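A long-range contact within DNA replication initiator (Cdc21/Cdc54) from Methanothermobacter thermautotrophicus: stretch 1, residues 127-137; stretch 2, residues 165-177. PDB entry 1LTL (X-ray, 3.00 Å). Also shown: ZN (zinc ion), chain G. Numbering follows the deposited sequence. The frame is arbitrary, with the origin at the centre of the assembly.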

ATOM      1  N   ARG A 127     -38.885 -22.703   1.778  1.00 29.37           N
ATOM      2  CA  ARG A 127     -37.601 -22.509   2.460  1.00 28.66           C
ATOM      3  C   ARG A 127     -37.540 -21.074   2.922  1.00 26.48           C
ATOM      4  O   ARG A 127     -38.306 -20.223   2.476  1.00 28.69           O
ATOM      5  N   PRO A 128     -36.645 -20.778   3.854  1.00 22.11           N
ATOM      6  CA  PRO A 128     -36.619 -19.374   4.250  1.00 20.55           C
ATOM      7  C   PRO A 128     -35.566 -18.603   3.423  1.00 21.97           C
ATOM      8  O   PRO A 128     -34.782 -19.194   2.660  1.00 21.59           O
ATOM      9  N   ARG A 129     -35.563 -17.281   3.555  1.00 21.12           N
ATOM     10  CA  ARG A 129     -34.589 -16.462   2.865  1.00 22.27           C
ATOM     11  C   ARG A 129     -34.416 -15.219   3.711  1.00 24.50           C
ATOM     12  O   ARG A 129     -35.326 -14.820   4.417  1.00 26.51           O
ATOM     13  N   ILE A 130     -33.250 -14.600   3.648  1.00 26.48           N
ATOM     14  CA  ILE A 130     -33.032 -13.420   4.449  1.00 26.92           C
ATOM     15  C   ILE A 130     -33.728 -12.233   3.826  1.00 29.74           C
ATOM     16  O   ILE A 130     -33.553 -11.976   2.641  1.00 32.69           O
ATOM     17  N   VAL A 131     -34.539 -11.518   4.602  1.00 31.90           N
ATOM     18  CA  VAL A 131     -35.211 -10.330   4.076  1.00 32.49           C
ATOM     19  C   VAL A 131     -34.477  -9.119   4.566  1.00 32.52           C
ATOM     20  O   VAL A 131     -34.384  -8.132   3.866  1.00 34.29           O
ATOM     21  N   LYS A 132     -33.973  -9.184   5.789  1.00 32.83           N
ATOM     22  CA  LYS A 132     -33.240  -8.061   6.346  1.00 33.11           C
ATOM     23  C   LYS A 132     -31.913  -8.599   6.819  1.00 30.68           C
ATOM     24  O   LYS A 132     -31.839  -9.232   7.862  1.00 30.39           O
ATOM     25  N   ALA A 133     -30.874  -8.376   6.021  1.00 28.69           N
ATOM     26  CA  ALA A 133     -29.534  -8.844   6.351  1.00 26.17           C
ATOM     27  C   ALA A 133     -28.818  -7.813   7.194  1.00 24.78           C
ATOM     28  O   ALA A 133     -28.863  -6.618   6.921  1.00 24.14           O
ATOM     29  N   VAL A 134     -28.159  -8.278   8.236  1.00 23.09           N
ATOM     30  CA  VAL A 134     -27.431  -7.365   9.085  1.00 22.06           C
ATOM     31  C   VAL A 134     -25.945  -7.555   8.852  1.00 21.72           C
ATOM     32  O   VAL A 134     -25.445  -8.673   8.903  1.00 23.51           O
ATOM     33  N   PHE A 135     -25.233  -6.473   8.580  1.00 19.96           N
ATOM     34  CA  PHE A 135     -23.812  -6.608   8.347  1.00 19.39           C
ATOM     35  C   PHE A 135     -22.981  -5.895   9.394  1.00 21.43           C
ATOM     36  O   PHE A 135     -23.402  -4.897   9.995  1.00 19.88           O
ATOM     37  N   GLU A 136     -21.783  -6.430   9.607  1.00 22.56           N
ATOM     38  CA  GLU A 136     -20.831  -5.835  10.523  1.00 22.17           C
ATOM     39  C   GLU A 136     -19.788  -5.192   9.619  1.00 23.14           C
ATOM     40  O   GLU A 136     -19.189  -5.841   8.765  1.00 22.94           O
ATOM     41  N   CYS A 137     -19.604  -3.896   9.784  1.00 22.23           N
ATOM     42  CA  CYS A 137     -18.620  -3.188   9.008  1.00 21.59           C
ATOM     43  C   CYS A 137     -17.229  -3.577   9.520  1.00 23.12           C
ATOM     44  O   CYS A 137     -16.927  -3.392  10.689  1.00 22.68           O
ATOM     45  N   ARG A 165     -15.658  -0.085   3.220  1.00 24.82           N
ATOM     46  CA  ARG A 165     -16.328  -0.650   2.075  1.00 25.06           C
ATOM     47  C   ARG A 165     -16.387  -2.159   2.174  1.00 26.54           C
ATOM     48  O   ARG A 165     -16.868  -2.836   1.269  1.00 29.23           O
ATOM     49  N   SER A 166     -15.922  -2.696   3.288  1.00 26.88           N
ATOM     50  CA  SER A 166     -15.922  -4.131   3.453  1.00 27.05           C
ATOM     51  C   SER A 166     -16.828  -4.556   4.615  1.00 25.82           C
ATOM     52  O   SER A 166     -16.725  -4.022   5.709  1.00 26.90           O
ATOM     53  N   PHE A 167     -17.715  -5.512   4.368  1.00 24.76           N
ATOM     54  CA  PHE A 167     -18.635  -5.963   5.391  1.00 24.53           C
ATOM     55  C   PHE A 167     -18.678  -7.463   5.568  1.00 27.03           C
ATOM     56  O   PHE A 167     -18.321  -8.217   4.667  1.00 28.44           O
ATOM     57  N   ARG A 168     -19.133  -7.881   6.747  1.00 29.53           N
ATOM     58  CA  ARG A 168     -19.275  -9.285   7.090  1.00 31.49           C
ATOM     59  C   ARG A 168     -20.730  -9.489   7.485  1.00 31.10           C
ATOM     60  O   ARG A 168     -21.267  -8.758   8.321  1.00 31.21           O
ATOM     61  N   LEU A 169     -21.372 -10.484   6.888  1.00 29.34           N
ATOM     62  CA  LEU A 169     -22.774 -10.751   7.179  1.00 28.37           C
ATOM     63  C   LEU A 169     -22.944 -11.453   8.496  1.00 28.33           C
ATOM     64  O   LEU A 169     -22.281 -12.440   8.749  1.00 30.74           O
ATOM     65  N   LEU A 170     -23.844 -10.966   9.335  1.00 28.76           N
ATOM     66  CA  LEU A 170     -24.081 -11.624  10.621  1.00 28.60           C
ATOM     67  C   LEU A 170     -25.392 -12.381  10.552  1.00 29.61           C
ATOM     68  O   LEU A 170     -26.423 -11.830  10.904  1.00 29.04           O
ATOM     69  N   GLN A 171     -25.362 -13.639  10.116  1.00 31.95           N
ATOM     70  CA  GLN A 171     -26.606 -14.396   9.996  1.00 35.58           C
ATOM     71  C   GLN A 171     -27.482 -14.439  11.238  1.00 38.14           C
ATOM     72  O   GLN A 171     -28.694 -14.268  11.138  1.00 38.71           O
ATOM     73  N   ASP A 172     -26.882 -14.667  12.402  1.00 41.20           N
ATOM     74  CA  ASP A 172     -27.650 -14.745  13.639  1.00 43.89           C
ATOM     75  C   ASP A 172     -28.404 -13.484  14.001  1.00 43.30           C
ATOM     76  O   ASP A 172     -29.231 -13.495  14.912  1.00 42.89           O
ATOM     77  N   GLU A 173     -28.134 -12.391  13.303  1.00 42.07           N
ATOM     78  CA  GLU A 173     -28.835 -11.167  13.621  1.00 42.03           C
ATOM     79  C   GLU A 173     -29.763 -10.752  12.513  1.00 41.59           C
ATOM     80  O   GLU A 173     -30.446  -9.733  12.608  1.00 41.79           O
ATOM     81  N   SER A 174     -29.808 -11.567  11.471  1.00 39.78           N
ATOM     82  CA  SER A 174     -30.649 -11.275  10.340  1.00 38.88           C
ATOM     83  C   SER A 174     -32.053 -11.863  10.463  1.00 39.14           C
ATOM     84  O   SER A 174     -32.262 -12.840  11.178  1.00 40.40           O
ATOM     85  N   GLU A 175     -33.013 -11.250   9.775  1.00 39.00           N
ATOM     86  CA  GLU A 175     -34.398 -11.710   9.803  1.00 38.66           C
ATOM     87  C   GLU A 175     -34.728 -12.518   8.566  1.00 34.12           C
ATOM     88  O   GLU A 175     -34.387 -12.133   7.457  1.00 35.04           O
ATOM     89  N   PHE A 176     -35.386 -13.647   8.769  1.00 28.32           N
ATOM     90  CA  PHE A 176     -35.754 -14.510   7.668  1.00 24.82           C
ATOM     91  C   PHE A 176     -37.204 -14.351   7.266  1.00 24.14           C
ATOM     92  O   PHE A 176     -37.950 -13.584   7.863  1.00 24.26           O
ATOM     93  N   LEU A 177     -37.612 -15.114   6.267  1.00 24.05           N
ATOM     94  CA  LEU A 177     -38.961 -15.001   5.762  1.00 24.92           C
ATOM     95  C   LEU A 177     -39.256 -16.165   4.833  1.00 25.31           C
ATOM     96  O   LEU A 177     -38.407 -16.550   4.040  1.00 26.94           O
TER

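The apolar centre lies on the sheet face that carries Phe135, Leu169, Phe167 and Cys137. Phe135 is m at chi1. Leu169 has chi1 t and chi2 p, which brings its end nearer stretch 1. Its CD1 sits over the face of the Phe135 ring, 4.3 Å from the centroid, a CH-pi contact. The same Leu169 CD1 lies 3.8 Å from Ala133 CB. Phe135 CB also meets Phe167 CB at 3.9 Å. Phe167, again m, places CE2 3.8 Å from Cys137 CB. Cys137 is t, and its SG binds the zinc ion at 2.4 Å. Three atoms from elsewhere in the structure complete the site.

A second apolar cluster forms around Phe176, beyond the corner at Val131 and Lys132. Phe176 and Ile130 both have chi1 m. Ile130 CG1 lies over the ring face, 4.1 Å from the Phe176 centroid. Pro128 points toward stretch 2, and its CB is 3.9 Å from Phe176 CD2. Val131 also points toward stretch 2; its CG1 touches Leu177 CD2 at 3.4 Å. That CD2 also covers one face of the Arg129 guanidinium.

Ser174, chi1 m, links side chain to backbone. Its OG accepts a hydrogen bond from Val134 N at 2.9 Å and donates one to Leu170 O at 3.1 Å. Val134, t, points toward stretch 2, with CG2 3.3 Å from Glu173 O.

The charged pairs lie on the face opposite Phe135. Glu136 and Arg168 are both t at chi1. Glu136 OE1 forms a long salt bridge to Arg168 NE at 3.6 Å. The oxygen lies over one guanidinium face, so no N-H points at it. Leu170 CD1 packs 3.8 Å from Glu136 CB. Farther along, Lys132 NZ and Glu175 OE2 form a salt bridge at 3.6 Å.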

ATOM      1  CB  ARG A 127     -36.392 -22.709   1.540  1.00 32.15           C
ATOM      2  CG  ARG A 127     -36.315 -24.000   0.771  1.00 43.05           C
ATOM      3  CD  ARG A 127     -35.329 -23.883  -0.419  1.00 51.62           C
ATOM      4  NE  ARG A 127     -35.606 -24.865  -1.487  1.00 60.04           N
ATOM      5  CZ  ARG A 127     -35.370 -26.179  -1.412  1.00 63.04           C
ATOM      6  NH1 ARG A 127     -34.829 -26.708  -0.309  1.00 64.50           N
ATOM      7  NH2 ARG A 127     -35.697 -26.966  -2.439  1.00 63.23           N
ATOM      8  CB  PRO A 128     -36.269 -19.445   5.733  1.00 20.65           C
ATOM      9  CG  PRO A 128     -35.455 -20.705   5.828  1.00 20.14           C
ATOM     10  CD  PRO A 128     -36.138 -21.657   4.919  1.00 19.49           C
ATOM     11  CB  ARG A 129     -35.068 -16.083   1.464  1.00 22.42           C
ATOM     12  CG  ARG A 129     -35.774 -14.738   1.361  1.00 23.11           C
ATOM     13  CD  ARG A 129     -35.830 -14.313  -0.084  1.00 23.65           C
ATOM     14  NE  ARG A 129     -36.841 -13.286  -0.353  1.00 26.24           N
ATOM     15  CZ  ARG A 129     -36.778 -12.024   0.060  1.00 27.08           C
ATOM     16  NH1 ARG A 129     -35.748 -11.599   0.783  1.00 26.97           N
ATOM     17  NH2 ARG A 129     -37.743 -11.177  -0.274  1.00 28.26           N
ATOM     18  CB  ILE A 130     -31.537 -13.120   4.576  1.00 25.72           C
ATOM     19  CG1 ILE A 130     -30.838 -14.328   5.190  1.00 25.21           C
ATOM     20  CG2 ILE A 130     -31.322 -11.876   5.399  1.00 22.83           C
ATOM     21  CD1 ILE A 130     -29.379 -14.164   5.401  1.00 22.70           C
ATOM     22  CB  VAL A 131     -36.659 -10.177   4.564  1.00 33.39           C
ATOM     23  CG1 VAL A 131     -37.601 -10.959   3.673  1.00 36.00           C
ATOM     24  CG2 VAL A 131     -36.768 -10.631   5.998  1.00 33.91           C
ATOM     25  CB  LYS A 132     -34.018  -7.449   7.514  1.00 38.51           C
ATOM     26  CG  LYS A 132     -33.438  -6.138   8.047  1.00 45.18           C
ATOM     27  CD  LYS A 132     -34.306  -5.538   9.173  1.00 51.26           C
ATOM     28  CE  LYS A 132     -35.747  -5.216   8.689  1.00 54.79           C
ATOM     29  NZ  LYS A 132     -36.728  -4.883   9.798  1.00 55.48           N
ATOM     30  CB  ALA A 133     -28.748  -9.104   5.097  1.00 25.77           C
ATOM     31  CB  VAL A 134     -27.768  -7.609  10.553  1.00 21.45           C
ATOM     32  CG1 VAL A 134     -26.858  -6.792  11.436  1.00 18.73           C
ATOM     33  CG2 VAL A 134     -29.215  -7.249  10.792  1.00 18.77           C
ATOM     34  CB  PHE A 135     -23.412  -6.045   6.987  1.00 18.42           C
ATOM     35  CG  PHE A 135     -24.102  -6.683   5.818  1.00 16.90           C
ATOM     36  CD1 PHE A 135     -25.362  -6.274   5.435  1.00 15.39           C
ATOM     37  CD2 PHE A 135     -23.466  -7.660   5.071  1.00 15.48           C
ATOM     38  CE1 PHE A 135     -25.972  -6.828   4.334  1.00 14.97           C
ATOM     39  CE2 PHE A 135     -24.073  -8.218   3.966  1.00 13.82           C
ATOM     40  CZ  PHE A 135     -25.324  -7.801   3.599  1.00 14.33           C
ATOM     41  CB  GLU A 136     -20.159  -6.895  11.375  1.00 25.59           C
ATOM     42  CG  GLU A 136     -19.077  -6.362  12.294  1.00 29.00           C
ATOM     43  CD  GLU A 136     -18.209  -7.482  12.866  1.00 33.77           C
ATOM     44  OE1 GLU A 136     -17.344  -8.032  12.130  1.00 34.01           O
ATOM     45  OE2 GLU A 136     -18.403  -7.825  14.059  1.00 37.17           O
ATOM     46  CB  CYS A 137     -18.814  -1.695   9.161  1.00 18.54           C
ATOM     47  SG  CYS A 137     -17.483  -0.815   8.369  1.00 18.28           S
ATOM     48  CB  ARG A 165     -15.629  -0.221   0.791  1.00 22.79           C
ATOM     49  CG  ARG A 165     -16.019   1.164   0.359  1.00 22.90           C
ATOM     50  CD  ARG A 165     -15.311   1.528  -0.895  1.00 24.72           C
ATOM     51  NE  ARG A 165     -15.732   2.813  -1.428  1.00 28.46           N
ATOM     52  CZ  ARG A 165     -15.513   3.993  -0.852  1.00 28.81           C
ATOM     53  NH1 ARG A 165     -14.877   4.066   0.298  1.00 28.59           N
ATOM     54  NH2 ARG A 165     -15.901   5.116  -1.451  1.00 29.97           N
ATOM     55  CB  SER A 166     -14.480  -4.574   3.666  1.00 28.84           C
ATOM     56  OG  SER A 166     -14.415  -5.940   4.029  1.00 36.08           O
ATOM     57  CB  PHE A 167     -20.047  -5.484   5.084  1.00 22.36           C
ATOM     58  CG  PHE A 167     -20.147  -4.020   4.882  1.00 20.65           C
ATOM     59  CD1 PHE A 167     -19.812  -3.453   3.671  1.00 18.73           C
ATOM     60  CD2 PHE A 167     -20.526  -3.195   5.919  1.00 21.61           C
ATOM     61  CE1 PHE A 167     -19.839  -2.098   3.503  1.00 17.46           C
ATOM     62  CE2 PHE A 167     -20.551  -1.824   5.749  1.00 20.62           C
ATOM     63  CZ  PHE A 167     -20.211  -1.279   4.543  1.00 19.15           C
ATOM     64  CB  ARG A 168     -18.373  -9.646   8.265  1.00 36.04           C
ATOM     65  CG  ARG A 168     -18.376 -11.124   8.599  1.00 43.98           C
ATOM     66  CD  ARG A 168     -18.463 -11.370  10.093  1.00 50.36           C
ATOM     67  NE  ARG A 168     -17.148 -11.382  10.720  1.00 58.09           N
ATOM     68  CZ  ARG A 168     -16.944 -11.487  12.034  1.00 63.11           C
ATOM     69  NH1 ARG A 168     -17.971 -11.588  12.885  1.00 64.24           N
ATOM     70  NH2 ARG A 168     -15.702 -11.497  12.501  1.00 64.61           N
ATOM     71  CB  LEU A 169     -23.372 -11.618   6.082  1.00 27.29           C
ATOM     72  CG  LEU A 169     -24.780 -12.130   6.313  1.00 24.45           C
ATOM     73  CD1 LEU A 169     -25.758 -10.982   6.470  1.00 25.11           C
ATOM     74  CD2 LEU A 169     -25.167 -12.988   5.152  1.00 22.85           C
ATOM     75  CB  LEU A 170     -24.146 -10.592  11.746  1.00 26.98           C
ATOM     76  CG  LEU A 170     -22.913  -9.708  11.872  1.00 25.98           C
ATOM     77  CD1 LEU A 170     -23.064  -8.752  13.015  1.00 22.89           C
ATOM     78  CD2 LEU A 170     -21.693 -10.581  12.047  1.00 25.51           C
ATOM     79  CB  GLN A 171     -26.346 -15.827   9.548  1.00 35.15           C
ATOM     80  CG  GLN A 171     -27.632 -16.603   9.334  1.00 36.06           C
ATOM     81  CD  GLN A 171     -27.397 -18.030   8.862  1.00 38.01           C
ATOM     82  OE1 GLN A 171     -26.654 -18.266   7.904  1.00 39.53           O
ATOM     83  NE2 GLN A 171     -28.042 -18.991   9.523  1.00 37.29           N
ATOM     84  CB  ASP A 172     -26.757 -15.136  14.808  1.00 49.42           C
ATOM     85  CG  ASP A 172     -26.157 -16.517  14.640  1.00 56.50           C
ATOM     86  OD1 ASP A 172     -26.762 -17.346  13.901  1.00 57.32           O
ATOM     87  OD2 ASP A 172     -25.086 -16.780  15.258  1.00 60.03           O
ATOM     88  CB  GLU A 173     -27.850 -10.055  13.918  1.00 42.84           C
ATOM     89  CG  GLU A 173     -27.111 -10.281  15.210  1.00 47.21           C
ATOM     90  CD  GLU A 173     -26.305  -9.078  15.629  1.00 50.28           C
ATOM     91  OE1 GLU A 173     -26.874  -7.956  15.636  1.00 52.38           O
ATOM     92  OE2 GLU A 173     -25.107  -9.247  15.967  1.00 51.36           O
ATOM     93  CB  SER A 174     -29.946 -11.769   9.086  1.00 37.87           C
ATOM     94  OG  SER A 174     -28.722 -11.080   8.938  1.00 34.02           O
ATOM     95  CB  GLU A 175     -35.346 -10.511   9.913  1.00 45.34           C
ATOM     96  CG  GLU A 175     -35.373  -9.836  11.295  1.00 54.17           C
ATOM     97  CD  GLU A 175     -36.098  -8.487  11.285  1.00 60.36           C
ATOM     98  OE1 GLU A 175     -37.184  -8.376  10.653  1.00 62.83           O
ATOM     99  OE2 GLU A 175     -35.586  -7.532  11.923  1.00 64.01           O
ATOM    100  CB  PHE A 176     -35.471 -15.967   8.013  1.00 24.50           C
ATOM    101  CG  PHE A 176     -34.016 -16.291   8.073  1.00 23.23           C
ATOM    102  CD1 PHE A 176     -33.214 -15.778   9.077  1.00 21.90           C
ATOM    103  CD2 PHE A 176     -33.426 -17.069   7.084  1.00 24.30           C
ATOM    104  CE1 PHE A 176     -31.848 -16.028   9.100  1.00 20.81           C
ATOM    105  CE2 PHE A 176     -32.050 -17.324   7.101  1.00 22.13           C
ATOM    106  CZ  PHE A 176     -31.266 -16.801   8.112  1.00 20.01           C
ATOM    107  CB  LEU A 177     -39.056 -13.665   5.054  1.00 25.96           C
ATOM    108  CG  LEU A 177     -40.162 -13.399   4.063  1.00 27.54           C
ATOM    109  CD1 LEU A 177     -40.755 -12.035   4.379  1.00 26.57           C
ATOM    110  CD2 LEU A 177     -39.601 -13.455   2.648  1.00 25.87           C
TER
HETATM  111 ZN    ZN G 275     -17.727   1.395   9.325  1.00 56.09          ZN